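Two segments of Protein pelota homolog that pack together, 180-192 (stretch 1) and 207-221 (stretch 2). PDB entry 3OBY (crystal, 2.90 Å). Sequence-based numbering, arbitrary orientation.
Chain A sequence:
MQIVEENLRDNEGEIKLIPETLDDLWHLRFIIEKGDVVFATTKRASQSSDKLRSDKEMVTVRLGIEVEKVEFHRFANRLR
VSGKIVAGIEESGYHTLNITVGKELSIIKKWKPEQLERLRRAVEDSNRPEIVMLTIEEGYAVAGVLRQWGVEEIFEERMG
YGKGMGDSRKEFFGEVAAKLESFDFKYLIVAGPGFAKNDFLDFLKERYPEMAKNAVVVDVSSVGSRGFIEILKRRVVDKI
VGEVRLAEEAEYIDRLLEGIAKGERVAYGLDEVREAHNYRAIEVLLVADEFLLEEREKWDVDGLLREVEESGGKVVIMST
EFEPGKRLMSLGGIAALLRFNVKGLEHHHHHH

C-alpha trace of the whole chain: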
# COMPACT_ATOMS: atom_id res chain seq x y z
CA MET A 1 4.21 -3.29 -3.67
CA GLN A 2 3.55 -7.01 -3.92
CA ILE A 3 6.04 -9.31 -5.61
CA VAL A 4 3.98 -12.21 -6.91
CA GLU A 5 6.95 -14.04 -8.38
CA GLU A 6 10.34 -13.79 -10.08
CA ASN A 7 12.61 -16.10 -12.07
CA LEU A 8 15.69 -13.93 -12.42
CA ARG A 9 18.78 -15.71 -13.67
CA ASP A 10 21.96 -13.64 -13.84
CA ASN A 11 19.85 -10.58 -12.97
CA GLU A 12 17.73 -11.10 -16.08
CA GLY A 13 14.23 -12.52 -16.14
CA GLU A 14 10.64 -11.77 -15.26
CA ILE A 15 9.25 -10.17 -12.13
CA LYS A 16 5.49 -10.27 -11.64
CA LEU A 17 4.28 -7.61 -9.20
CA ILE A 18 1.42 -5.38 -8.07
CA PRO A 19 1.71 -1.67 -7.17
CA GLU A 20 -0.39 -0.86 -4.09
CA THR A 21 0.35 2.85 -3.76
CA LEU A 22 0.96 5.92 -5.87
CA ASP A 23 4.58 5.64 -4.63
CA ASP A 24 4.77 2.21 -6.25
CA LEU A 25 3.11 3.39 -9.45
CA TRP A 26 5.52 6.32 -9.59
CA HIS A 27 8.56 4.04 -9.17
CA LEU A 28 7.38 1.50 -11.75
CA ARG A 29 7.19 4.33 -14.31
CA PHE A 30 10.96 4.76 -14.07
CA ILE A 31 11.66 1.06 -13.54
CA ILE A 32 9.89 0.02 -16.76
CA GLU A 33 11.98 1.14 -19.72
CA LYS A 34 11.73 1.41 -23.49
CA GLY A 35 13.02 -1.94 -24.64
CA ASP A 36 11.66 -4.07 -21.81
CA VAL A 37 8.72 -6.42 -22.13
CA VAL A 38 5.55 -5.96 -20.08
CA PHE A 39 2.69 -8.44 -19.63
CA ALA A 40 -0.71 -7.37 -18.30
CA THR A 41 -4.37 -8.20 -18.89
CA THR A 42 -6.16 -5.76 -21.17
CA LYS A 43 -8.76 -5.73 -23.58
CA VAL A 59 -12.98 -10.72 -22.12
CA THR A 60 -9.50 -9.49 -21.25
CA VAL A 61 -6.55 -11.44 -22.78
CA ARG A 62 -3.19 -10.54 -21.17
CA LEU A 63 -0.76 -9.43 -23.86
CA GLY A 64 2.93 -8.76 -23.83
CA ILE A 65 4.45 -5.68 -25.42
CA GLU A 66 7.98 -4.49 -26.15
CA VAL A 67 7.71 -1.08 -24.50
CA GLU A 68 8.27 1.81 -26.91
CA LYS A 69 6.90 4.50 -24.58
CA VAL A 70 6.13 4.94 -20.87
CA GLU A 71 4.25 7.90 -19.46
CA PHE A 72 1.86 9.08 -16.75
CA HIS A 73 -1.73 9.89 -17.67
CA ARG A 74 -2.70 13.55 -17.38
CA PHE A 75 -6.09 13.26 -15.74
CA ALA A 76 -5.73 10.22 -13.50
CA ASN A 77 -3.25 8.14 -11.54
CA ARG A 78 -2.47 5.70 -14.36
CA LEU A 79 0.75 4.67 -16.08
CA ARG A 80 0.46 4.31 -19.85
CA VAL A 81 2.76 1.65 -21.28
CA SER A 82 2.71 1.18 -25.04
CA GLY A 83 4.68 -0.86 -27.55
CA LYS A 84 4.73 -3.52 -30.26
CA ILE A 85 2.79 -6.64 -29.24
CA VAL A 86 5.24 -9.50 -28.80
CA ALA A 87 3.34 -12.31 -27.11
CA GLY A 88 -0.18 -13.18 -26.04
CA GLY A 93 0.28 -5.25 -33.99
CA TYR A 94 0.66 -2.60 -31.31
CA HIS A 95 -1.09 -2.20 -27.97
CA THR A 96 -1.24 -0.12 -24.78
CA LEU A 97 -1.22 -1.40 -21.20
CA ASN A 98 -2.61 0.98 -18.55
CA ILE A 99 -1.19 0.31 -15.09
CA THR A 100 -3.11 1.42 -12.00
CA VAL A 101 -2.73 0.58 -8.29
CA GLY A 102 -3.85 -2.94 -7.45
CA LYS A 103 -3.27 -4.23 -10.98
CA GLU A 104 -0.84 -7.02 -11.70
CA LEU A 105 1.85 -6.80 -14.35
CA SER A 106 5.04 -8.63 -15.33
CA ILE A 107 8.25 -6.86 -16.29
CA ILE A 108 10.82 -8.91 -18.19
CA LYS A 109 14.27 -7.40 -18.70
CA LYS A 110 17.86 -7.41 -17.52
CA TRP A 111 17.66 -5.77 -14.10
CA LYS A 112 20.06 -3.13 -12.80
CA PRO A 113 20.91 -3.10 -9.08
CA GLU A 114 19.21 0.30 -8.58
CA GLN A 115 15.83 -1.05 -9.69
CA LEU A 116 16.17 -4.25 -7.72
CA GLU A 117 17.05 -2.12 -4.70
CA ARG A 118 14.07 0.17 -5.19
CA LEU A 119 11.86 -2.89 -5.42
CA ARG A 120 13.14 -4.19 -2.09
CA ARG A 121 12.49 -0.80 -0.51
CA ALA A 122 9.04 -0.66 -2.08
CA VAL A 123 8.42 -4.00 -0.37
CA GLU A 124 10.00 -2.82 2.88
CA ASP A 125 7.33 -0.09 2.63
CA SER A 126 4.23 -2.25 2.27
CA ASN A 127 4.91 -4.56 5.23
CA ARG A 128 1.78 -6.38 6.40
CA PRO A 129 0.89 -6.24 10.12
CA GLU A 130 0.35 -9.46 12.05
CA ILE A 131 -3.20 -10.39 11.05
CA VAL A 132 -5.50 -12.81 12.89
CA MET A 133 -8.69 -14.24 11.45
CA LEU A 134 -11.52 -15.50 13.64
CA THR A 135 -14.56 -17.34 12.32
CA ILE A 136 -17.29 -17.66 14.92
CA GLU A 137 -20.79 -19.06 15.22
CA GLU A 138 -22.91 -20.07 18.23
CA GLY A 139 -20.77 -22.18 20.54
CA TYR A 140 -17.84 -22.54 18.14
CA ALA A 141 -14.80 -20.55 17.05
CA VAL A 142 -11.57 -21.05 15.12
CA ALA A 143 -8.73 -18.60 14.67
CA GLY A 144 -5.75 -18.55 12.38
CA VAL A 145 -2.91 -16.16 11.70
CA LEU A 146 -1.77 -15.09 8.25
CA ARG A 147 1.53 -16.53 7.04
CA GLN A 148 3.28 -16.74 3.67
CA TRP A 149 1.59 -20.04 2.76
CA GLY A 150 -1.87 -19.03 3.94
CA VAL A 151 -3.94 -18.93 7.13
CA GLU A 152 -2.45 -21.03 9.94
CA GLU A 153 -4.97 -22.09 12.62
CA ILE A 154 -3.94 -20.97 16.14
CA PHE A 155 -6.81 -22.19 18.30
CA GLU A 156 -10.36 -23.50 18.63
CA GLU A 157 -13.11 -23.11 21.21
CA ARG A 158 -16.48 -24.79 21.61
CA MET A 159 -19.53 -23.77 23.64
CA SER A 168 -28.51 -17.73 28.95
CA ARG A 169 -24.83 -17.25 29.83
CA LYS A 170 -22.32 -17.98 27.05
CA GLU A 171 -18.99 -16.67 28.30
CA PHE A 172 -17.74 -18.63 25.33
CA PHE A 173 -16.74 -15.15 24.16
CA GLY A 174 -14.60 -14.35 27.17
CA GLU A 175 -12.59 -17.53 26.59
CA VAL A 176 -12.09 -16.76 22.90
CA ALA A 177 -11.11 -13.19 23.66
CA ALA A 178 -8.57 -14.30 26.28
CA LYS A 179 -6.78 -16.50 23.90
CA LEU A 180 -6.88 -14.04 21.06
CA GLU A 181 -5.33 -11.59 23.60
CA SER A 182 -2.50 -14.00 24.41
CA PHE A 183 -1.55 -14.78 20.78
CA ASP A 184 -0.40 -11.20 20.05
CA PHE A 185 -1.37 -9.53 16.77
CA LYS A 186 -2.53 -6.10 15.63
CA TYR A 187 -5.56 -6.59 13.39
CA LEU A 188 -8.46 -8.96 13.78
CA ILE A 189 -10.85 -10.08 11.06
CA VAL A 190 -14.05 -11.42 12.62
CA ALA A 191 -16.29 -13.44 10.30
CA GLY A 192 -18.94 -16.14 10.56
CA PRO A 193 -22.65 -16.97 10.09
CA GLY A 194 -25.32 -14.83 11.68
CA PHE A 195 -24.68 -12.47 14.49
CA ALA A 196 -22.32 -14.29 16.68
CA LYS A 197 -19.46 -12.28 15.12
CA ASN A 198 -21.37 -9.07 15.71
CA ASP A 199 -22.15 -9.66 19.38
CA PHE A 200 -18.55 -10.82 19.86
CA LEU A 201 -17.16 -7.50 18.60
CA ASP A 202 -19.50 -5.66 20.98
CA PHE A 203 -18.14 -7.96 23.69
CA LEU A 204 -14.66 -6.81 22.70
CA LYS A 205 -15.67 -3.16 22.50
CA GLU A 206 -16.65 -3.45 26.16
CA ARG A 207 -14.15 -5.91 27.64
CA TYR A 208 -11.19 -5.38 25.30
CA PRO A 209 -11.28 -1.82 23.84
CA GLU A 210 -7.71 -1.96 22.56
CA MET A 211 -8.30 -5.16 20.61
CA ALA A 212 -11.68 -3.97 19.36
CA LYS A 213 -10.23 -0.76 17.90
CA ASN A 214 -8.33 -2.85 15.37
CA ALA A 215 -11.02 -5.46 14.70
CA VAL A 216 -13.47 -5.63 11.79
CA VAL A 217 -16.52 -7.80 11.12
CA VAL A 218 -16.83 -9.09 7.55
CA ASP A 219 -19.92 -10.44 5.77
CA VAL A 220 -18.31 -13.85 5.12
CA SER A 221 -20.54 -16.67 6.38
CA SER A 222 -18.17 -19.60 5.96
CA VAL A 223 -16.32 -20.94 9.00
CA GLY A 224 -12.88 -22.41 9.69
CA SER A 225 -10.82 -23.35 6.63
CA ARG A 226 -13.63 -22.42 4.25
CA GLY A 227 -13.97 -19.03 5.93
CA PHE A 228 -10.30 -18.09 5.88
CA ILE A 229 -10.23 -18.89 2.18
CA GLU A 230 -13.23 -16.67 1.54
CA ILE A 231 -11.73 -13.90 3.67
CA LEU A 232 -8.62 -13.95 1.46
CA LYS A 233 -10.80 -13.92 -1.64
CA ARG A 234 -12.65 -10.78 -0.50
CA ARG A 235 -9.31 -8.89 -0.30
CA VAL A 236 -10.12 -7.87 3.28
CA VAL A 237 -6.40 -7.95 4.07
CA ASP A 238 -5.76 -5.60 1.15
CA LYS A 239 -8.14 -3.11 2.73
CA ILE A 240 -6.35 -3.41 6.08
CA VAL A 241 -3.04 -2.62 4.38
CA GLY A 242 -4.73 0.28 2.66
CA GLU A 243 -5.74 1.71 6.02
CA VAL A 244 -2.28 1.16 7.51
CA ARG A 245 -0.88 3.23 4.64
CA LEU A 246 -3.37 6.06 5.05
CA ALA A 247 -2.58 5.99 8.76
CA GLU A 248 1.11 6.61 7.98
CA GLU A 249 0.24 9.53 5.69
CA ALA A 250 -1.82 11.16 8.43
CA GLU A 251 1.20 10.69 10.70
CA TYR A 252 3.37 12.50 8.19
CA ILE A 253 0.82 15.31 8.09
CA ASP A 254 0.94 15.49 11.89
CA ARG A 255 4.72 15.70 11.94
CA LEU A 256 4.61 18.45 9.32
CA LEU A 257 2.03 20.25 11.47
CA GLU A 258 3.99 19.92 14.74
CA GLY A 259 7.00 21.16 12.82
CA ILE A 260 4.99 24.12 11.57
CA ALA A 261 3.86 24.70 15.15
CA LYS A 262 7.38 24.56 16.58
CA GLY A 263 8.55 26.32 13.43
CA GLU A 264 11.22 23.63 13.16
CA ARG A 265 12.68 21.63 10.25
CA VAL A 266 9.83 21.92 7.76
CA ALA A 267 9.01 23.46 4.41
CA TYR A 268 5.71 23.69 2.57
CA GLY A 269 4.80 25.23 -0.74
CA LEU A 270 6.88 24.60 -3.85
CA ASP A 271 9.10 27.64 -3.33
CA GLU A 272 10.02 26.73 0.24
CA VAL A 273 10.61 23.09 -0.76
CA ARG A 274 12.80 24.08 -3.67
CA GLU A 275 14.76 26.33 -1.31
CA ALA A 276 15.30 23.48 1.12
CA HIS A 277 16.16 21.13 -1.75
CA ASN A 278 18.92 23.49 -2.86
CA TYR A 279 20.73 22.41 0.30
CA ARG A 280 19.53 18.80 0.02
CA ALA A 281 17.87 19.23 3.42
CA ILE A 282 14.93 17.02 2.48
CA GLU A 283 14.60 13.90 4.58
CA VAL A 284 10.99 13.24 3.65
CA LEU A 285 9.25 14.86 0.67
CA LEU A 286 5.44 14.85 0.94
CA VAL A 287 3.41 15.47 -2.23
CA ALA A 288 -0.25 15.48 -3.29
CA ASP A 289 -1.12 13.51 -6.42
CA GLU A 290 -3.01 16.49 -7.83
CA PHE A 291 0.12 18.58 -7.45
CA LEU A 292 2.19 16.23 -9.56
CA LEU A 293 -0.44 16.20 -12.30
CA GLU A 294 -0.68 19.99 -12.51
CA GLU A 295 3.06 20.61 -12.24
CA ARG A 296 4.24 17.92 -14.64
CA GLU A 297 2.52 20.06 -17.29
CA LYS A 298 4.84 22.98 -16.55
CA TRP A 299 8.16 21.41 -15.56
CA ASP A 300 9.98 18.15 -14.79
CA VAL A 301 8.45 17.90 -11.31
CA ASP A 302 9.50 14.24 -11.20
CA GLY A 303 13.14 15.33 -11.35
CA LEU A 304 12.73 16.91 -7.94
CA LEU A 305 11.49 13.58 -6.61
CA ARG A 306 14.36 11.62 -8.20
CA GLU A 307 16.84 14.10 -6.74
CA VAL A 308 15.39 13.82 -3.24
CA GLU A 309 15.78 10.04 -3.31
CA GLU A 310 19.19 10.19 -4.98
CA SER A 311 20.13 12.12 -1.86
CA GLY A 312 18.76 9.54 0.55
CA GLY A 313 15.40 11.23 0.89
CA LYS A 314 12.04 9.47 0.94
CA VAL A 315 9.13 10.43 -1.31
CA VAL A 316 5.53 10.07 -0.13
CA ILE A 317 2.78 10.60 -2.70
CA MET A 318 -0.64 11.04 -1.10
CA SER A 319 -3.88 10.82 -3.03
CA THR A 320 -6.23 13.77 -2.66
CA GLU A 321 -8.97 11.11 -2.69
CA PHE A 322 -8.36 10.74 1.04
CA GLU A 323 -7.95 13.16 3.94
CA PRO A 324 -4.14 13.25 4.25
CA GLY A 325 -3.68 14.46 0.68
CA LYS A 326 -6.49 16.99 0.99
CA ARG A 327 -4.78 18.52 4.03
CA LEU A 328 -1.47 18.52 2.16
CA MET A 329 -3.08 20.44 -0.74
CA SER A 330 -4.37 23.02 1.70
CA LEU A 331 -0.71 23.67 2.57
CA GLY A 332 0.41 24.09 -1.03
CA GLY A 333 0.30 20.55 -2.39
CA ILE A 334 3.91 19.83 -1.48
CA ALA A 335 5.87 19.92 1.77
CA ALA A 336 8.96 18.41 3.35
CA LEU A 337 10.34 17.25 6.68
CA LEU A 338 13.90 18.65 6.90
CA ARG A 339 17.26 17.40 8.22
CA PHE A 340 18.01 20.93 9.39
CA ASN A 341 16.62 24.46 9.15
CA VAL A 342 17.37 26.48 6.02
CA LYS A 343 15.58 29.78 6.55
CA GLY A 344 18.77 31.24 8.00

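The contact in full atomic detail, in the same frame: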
# COMPACT_ATOMS: atom_id res chain seq x y z
N LEU A 180 -7.35 -14.91 22.11
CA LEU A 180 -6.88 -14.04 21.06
C LEU A 180 -5.84 -13.06 21.70
O LEU A 180 -4.78 -12.75 21.13
CB LEU A 180 -8.02 -13.23 20.53
CG LEU A 180 -9.04 -13.89 19.61
CD1 LEU A 180 -10.18 -12.93 19.38
CD2 LEU A 180 -8.38 -14.25 18.28
N GLU A 181 -6.17 -12.56 22.89
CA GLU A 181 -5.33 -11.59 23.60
C GLU A 181 -3.93 -12.11 23.92
O GLU A 181 -2.97 -11.34 23.98
CB GLU A 181 -6.03 -11.14 24.88
CG GLU A 181 -5.60 -9.77 25.40
CD GLU A 181 -4.46 -9.84 26.40
OE1 GLU A 181 -4.69 -10.33 27.53
OE2 GLU A 181 -3.35 -9.40 26.06
N SER A 182 -3.80 -13.42 24.09
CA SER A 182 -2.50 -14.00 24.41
C SER A 182 -1.66 -14.36 23.18
O SER A 182 -0.45 -14.55 23.30
CB SER A 182 -2.67 -15.24 25.30
OG SER A 182 -3.38 -16.26 24.62
N PHE A 183 -2.29 -14.44 22.00
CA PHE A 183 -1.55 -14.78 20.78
C PHE A 183 -0.67 -13.62 20.28
O PHE A 183 0.41 -13.84 19.74
CB PHE A 183 -2.49 -15.22 19.66
CG PHE A 183 -1.78 -15.58 18.38
CD1 PHE A 183 -0.88 -16.64 18.34
CD2 PHE A 183 -1.96 -14.81 17.22
CE1 PHE A 183 -0.17 -16.94 17.17
CE2 PHE A 183 -1.26 -15.11 16.04
CZ PHE A 183 -0.36 -16.17 16.02
N ASP A 184 -1.15 -12.39 20.45
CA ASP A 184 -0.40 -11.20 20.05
C ASP A 184 -0.42 -10.92 18.55
O ASP A 184 0.28 -11.57 17.76
CB ASP A 184 1.04 -11.31 20.56
CG ASP A 184 1.78 -9.98 20.53
OD1 ASP A 184 2.84 -9.89 21.19
OD2 ASP A 184 1.31 -9.04 19.86
N PHE A 185 -1.23 -9.94 18.16
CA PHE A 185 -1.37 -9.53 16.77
C PHE A 185 -1.84 -8.08 16.81
O PHE A 185 -2.02 -7.51 17.88
CB PHE A 185 -2.43 -10.37 16.08
CG PHE A 185 -3.76 -10.30 16.75
CD1 PHE A 185 -4.03 -11.05 17.88
CD2 PHE A 185 -4.74 -9.43 16.28
CE1 PHE A 185 -5.25 -10.94 18.53
CE2 PHE A 185 -5.96 -9.31 16.92
CZ PHE A 185 -6.22 -10.05 18.05
N LYS A 186 -2.06 -7.48 15.64
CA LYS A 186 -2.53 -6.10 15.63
C LYS A 186 -3.92 -5.94 15.04
O LYS A 186 -4.71 -5.15 15.53
CB LYS A 186 -1.53 -5.19 14.92
CG LYS A 186 -0.83 -5.79 13.74
CD LYS A 186 0.48 -5.04 13.49
CE LYS A 186 1.61 -5.56 14.37
NZ LYS A 186 2.08 -6.89 13.92
N TYR A 187 -4.24 -6.70 13.99
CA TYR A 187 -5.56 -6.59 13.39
C TYR A 187 -6.31 -7.90 13.41
O TYR A 187 -5.74 -8.97 13.16
CB TYR A 187 -5.47 -6.08 11.94
CG TYR A 187 -5.00 -4.65 11.84
CD1 TYR A 187 -5.80 -3.60 12.28
CD2 TYR A 187 -3.74 -4.35 11.34
CE1 TYR A 187 -5.35 -2.28 12.22
CE2 TYR A 187 -3.28 -3.04 11.27
CZ TYR A 187 -4.09 -2.02 11.71
OH TYR A 187 -3.63 -0.73 11.66
N LEU A 188 -7.60 -7.81 13.70
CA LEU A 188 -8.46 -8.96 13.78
C LEU A 188 -9.58 -8.90 12.75
O LEU A 188 -10.23 -7.86 12.59
CB LEU A 188 -9.07 -9.07 15.19
CG LEU A 188 -10.13 -10.14 15.44
CD1 LEU A 188 -9.51 -11.52 15.33
CD2 LEU A 188 -10.75 -9.95 16.82
N ILE A 189 -9.77 -9.99 12.02
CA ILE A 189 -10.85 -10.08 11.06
C ILE A 189 -11.81 -11.04 11.74
O ILE A 189 -11.44 -12.15 12.09
CB ILE A 189 -10.41 -10.69 9.71
CG1 ILE A 189 -9.48 -9.74 8.95
CG2 ILE A 189 -11.62 -10.95 8.84
CD1 ILE A 189 -8.23 -9.37 9.70
N VAL A 190 -13.04 -10.60 11.97
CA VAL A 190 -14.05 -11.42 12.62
C VAL A 190 -15.17 -11.74 11.64
O VAL A 190 -15.92 -10.86 11.24
CB VAL A 190 -14.66 -10.67 13.82
CG1 VAL A 190 -15.63 -11.55 14.56
CG2 VAL A 190 -13.55 -10.21 14.74
N ALA A 191 -15.27 -13.01 11.25
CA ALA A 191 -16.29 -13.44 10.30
C ALA A 191 -17.06 -14.63 10.84
O ALA A 191 -16.70 -15.19 11.88
CB ALA A 191 -15.66 -13.79 8.96
N GLY A 192 -18.12 -15.01 10.13
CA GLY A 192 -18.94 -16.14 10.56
C GLY A 192 -20.41 -15.97 10.22
O GLY A 192 -20.83 -14.89 9.79
N ARG A 207 -15.15 -5.26 26.81
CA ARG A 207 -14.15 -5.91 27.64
C ARG A 207 -12.72 -5.70 27.16
O ARG A 207 -11.80 -5.64 27.97
CB ARG A 207 -14.45 -7.41 27.72
CG ARG A 207 -15.81 -7.76 28.29
CD ARG A 207 -15.78 -7.87 29.81
NE ARG A 207 -16.30 -9.16 30.27
CZ ARG A 207 -17.58 -9.53 30.22
NH1 ARG A 207 -18.50 -8.71 29.72
NH2 ARG A 207 -17.94 -10.73 30.65
N TYR A 208 -12.53 -5.58 25.86
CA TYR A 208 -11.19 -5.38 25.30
C TYR A 208 -11.14 -4.25 24.27
O TYR A 208 -10.94 -4.48 23.08
CB TYR A 208 -10.72 -6.69 24.66
CG TYR A 208 -10.51 -7.83 25.63
CD1 TYR A 208 -9.24 -8.14 26.10
CD2 TYR A 208 -11.59 -8.60 26.07
CE1 TYR A 208 -9.04 -9.20 26.98
CE2 TYR A 208 -11.39 -9.67 26.96
CZ TYR A 208 -10.11 -9.96 27.40
OH TYR A 208 -9.90 -11.02 28.26
N PRO A 209 -11.30 -2.99 24.73
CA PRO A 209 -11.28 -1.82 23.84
C PRO A 209 -10.08 -1.68 22.91
O PRO A 209 -10.23 -1.24 21.78
CB PRO A 209 -11.41 -0.65 24.82
CG PRO A 209 -10.79 -1.17 26.06
CD PRO A 209 -11.35 -2.57 26.14
N GLU A 210 -8.90 -2.07 23.38
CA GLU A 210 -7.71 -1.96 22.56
C GLU A 210 -7.70 -2.96 21.41
O GLU A 210 -7.20 -2.66 20.32
CB GLU A 210 -6.46 -2.14 23.42
CG GLU A 210 -6.26 -1.00 24.38
CD GLU A 210 -6.22 0.35 23.68
OE1 GLU A 210 -6.80 1.31 24.22
OE2 GLU A 210 -5.61 0.46 22.59
N MET A 211 -8.25 -4.14 21.65
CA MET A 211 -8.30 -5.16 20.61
C MET A 211 -9.43 -4.83 19.64
O MET A 211 -9.31 -5.03 18.43
CB MET A 211 -8.52 -6.54 21.23
CG MET A 211 -8.34 -7.69 20.24
SD MET A 211 -8.87 -9.29 20.90
CE MET A 211 -7.60 -9.58 22.14
N ALA A 212 -10.53 -4.31 20.18
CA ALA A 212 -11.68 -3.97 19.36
C ALA A 212 -11.43 -2.80 18.40
O ALA A 212 -12.07 -2.72 17.35
CB ALA A 212 -12.88 -3.67 20.25
N LYS A 213 -10.51 -1.91 18.75
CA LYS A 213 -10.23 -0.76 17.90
C LYS A 213 -9.56 -1.16 16.60
O LYS A 213 -9.56 -0.40 15.63
CB LYS A 213 -9.35 0.26 18.65
CG LYS A 213 -7.87 -0.06 18.65
CD LYS A 213 -7.09 1.01 19.41
CE LYS A 213 -5.59 0.82 19.25
NZ LYS A 213 -5.10 -0.51 19.74
N ASN A 214 -9.00 -2.35 16.57
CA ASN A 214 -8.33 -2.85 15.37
C ASN A 214 -8.97 -4.15 14.90
O ASN A 214 -8.30 -5.03 14.37
CB ASN A 214 -6.86 -3.09 15.66
CG ASN A 214 -6.10 -1.80 15.83
OD1 ASN A 214 -5.08 -1.76 16.52
ND2 ASN A 214 -6.57 -0.74 15.18
N ALA A 215 -10.28 -4.27 15.10
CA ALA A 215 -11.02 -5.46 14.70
C ALA A 215 -12.15 -5.07 13.76
O ALA A 215 -12.79 -4.03 13.95
CB ALA A 215 -11.58 -6.15 15.93
N VAL A 216 -12.39 -5.90 12.75
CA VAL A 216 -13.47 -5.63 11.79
C VAL A 216 -14.29 -6.88 11.53
O VAL A 216 -13.76 -7.99 11.47
CB VAL A 216 -12.92 -5.13 10.44
CG1 VAL A 216 -12.06 -3.90 10.66
CG2 VAL A 216 -12.12 -6.23 9.75
N VAL A 217 -15.60 -6.70 11.39
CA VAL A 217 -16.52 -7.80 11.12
C VAL A 217 -16.86 -7.83 9.64
O VAL A 217 -17.39 -6.85 9.10
CB VAL A 217 -17.82 -7.67 11.92
CG1 VAL A 217 -18.75 -8.82 11.59
CG2 VAL A 217 -17.52 -7.65 13.40
N VAL A 218 -16.56 -8.94 8.98
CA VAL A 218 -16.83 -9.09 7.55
C VAL A 218 -18.09 -9.91 7.31
O VAL A 218 -18.52 -10.68 8.18
CB VAL A 218 -15.63 -9.76 6.84
CG1 VAL A 218 -15.97 -10.08 5.40
CG2 VAL A 218 -14.43 -8.83 6.89
N ASP A 219 -18.69 -9.74 6.14
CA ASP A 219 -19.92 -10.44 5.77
C ASP A 219 -19.77 -11.95 5.57
O ASP A 219 -20.76 -12.68 5.63
CB ASP A 219 -20.50 -9.83 4.50
CG ASP A 219 -21.89 -10.35 4.18
OD1 ASP A 219 -22.38 -10.11 3.06
OD2 ASP A 219 -22.50 -11.00 5.06
N VAL A 220 -18.55 -12.42 5.33
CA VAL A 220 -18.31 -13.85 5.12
C VAL A 220 -19.11 -14.72 6.09
O VAL A 220 -19.18 -14.44 7.28
CB VAL A 220 -16.81 -14.19 5.29
CG1 VAL A 220 -16.59 -15.69 5.20
CG2 VAL A 220 -15.99 -13.48 4.22
N SER A 221 -19.73 -15.78 5.56
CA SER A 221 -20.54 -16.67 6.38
C SER A 221 -19.84 -17.98 6.68
O SER A 221 -20.14 -18.64 7.69
CB SER A 221 -21.86 -16.96 5.67
OG SER A 221 -22.63 -15.78 5.51
O HOH W 1 -7.13 -6.17 16.63

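Strands 187-191 and 215-217 lie side by side in parallel register, their axes 4.7 Å apart at closest approach, and together the two stretches bury 776 Å². A ladder of backbone hydrogen bonds joins them. Leu188 N donates to Asn214 O (2.9 Å), Val216 N to Leu188 O (2.9 Å), Val190 N to Val216 O (2.8 Å) and Val218 N to Val190 O (3.0 Å). Leu188 and Val190 thus use both N and O toward the partner, as alternate residues of a parallel strand do, while Ile189 between them makes none of these bonds. The carbonyls also receive CA-H...O contacts, the shortest from Val217 CA to Val190 O (3.1 Å).

Side chains sort by sheet face. Leu188 and Val190 share one with Ala215 and Val217; Ile189 and Val216 occupy the other. Leu188 (chi1 t, chi2 p) sets its CB 3.9 Å from Ala215 CB, a spacing that follows from the register of the strands. Val190 and Val217 both adopt t, with Val190 CB 4.2 Å from Val217 CG2. On the other face, Ile189, with chi1 m and chi2 p, brings CG1 to 4.5 Å from Val216 CG2, while its CG2 lies 4.0 Å from Val218 CG2. Branched residues suit these extended backbones and fill the space beside them without polar groups to satisfy.

Before the strands, Met211 has the largest covered area of any residue here, 94 Å². Its CA-CB bond points sideways, but t angles at chi1 and chi2 extend the chain, and chi3 at m places CE 3.4 Å from Glu181 CA and 4.0 Å from Leu180 CB. Phe185, with chi1 p, brings its ring end nearer, so that CZ sits 3.9 Å from Met211 CG; the sulfur lies at the ring edge, SD 5.3 Å from the centroid. The unbranched thioether is well suited to lying along both, touching the ring near CG and the helix with its terminal methyl. Nearby, Glu181 CG packs 3.8 Å from Tyr208 CE1.

Asn214 directs its CB toward stretch 1, 3.0 Å from Lys186 O. Tyr187, with chi1 m, turns its ring so that CE1 comes within 3.6 Å of Asn214 ND2. The oxygen of a water lies 2.8 Å from Lys186 O and 3.0 Å from Met211 O, between the two backbones where the ladder begins.

At the far end, Ala191 CB meets Val220 CB at 3.9 Å, and Gly192 N donates to Val220 O (3.1 Å). Gly192 has phi/psi of 146/170, where a CB would jam against the preceding carbonyl oxygen, so its backbone calls for glycine.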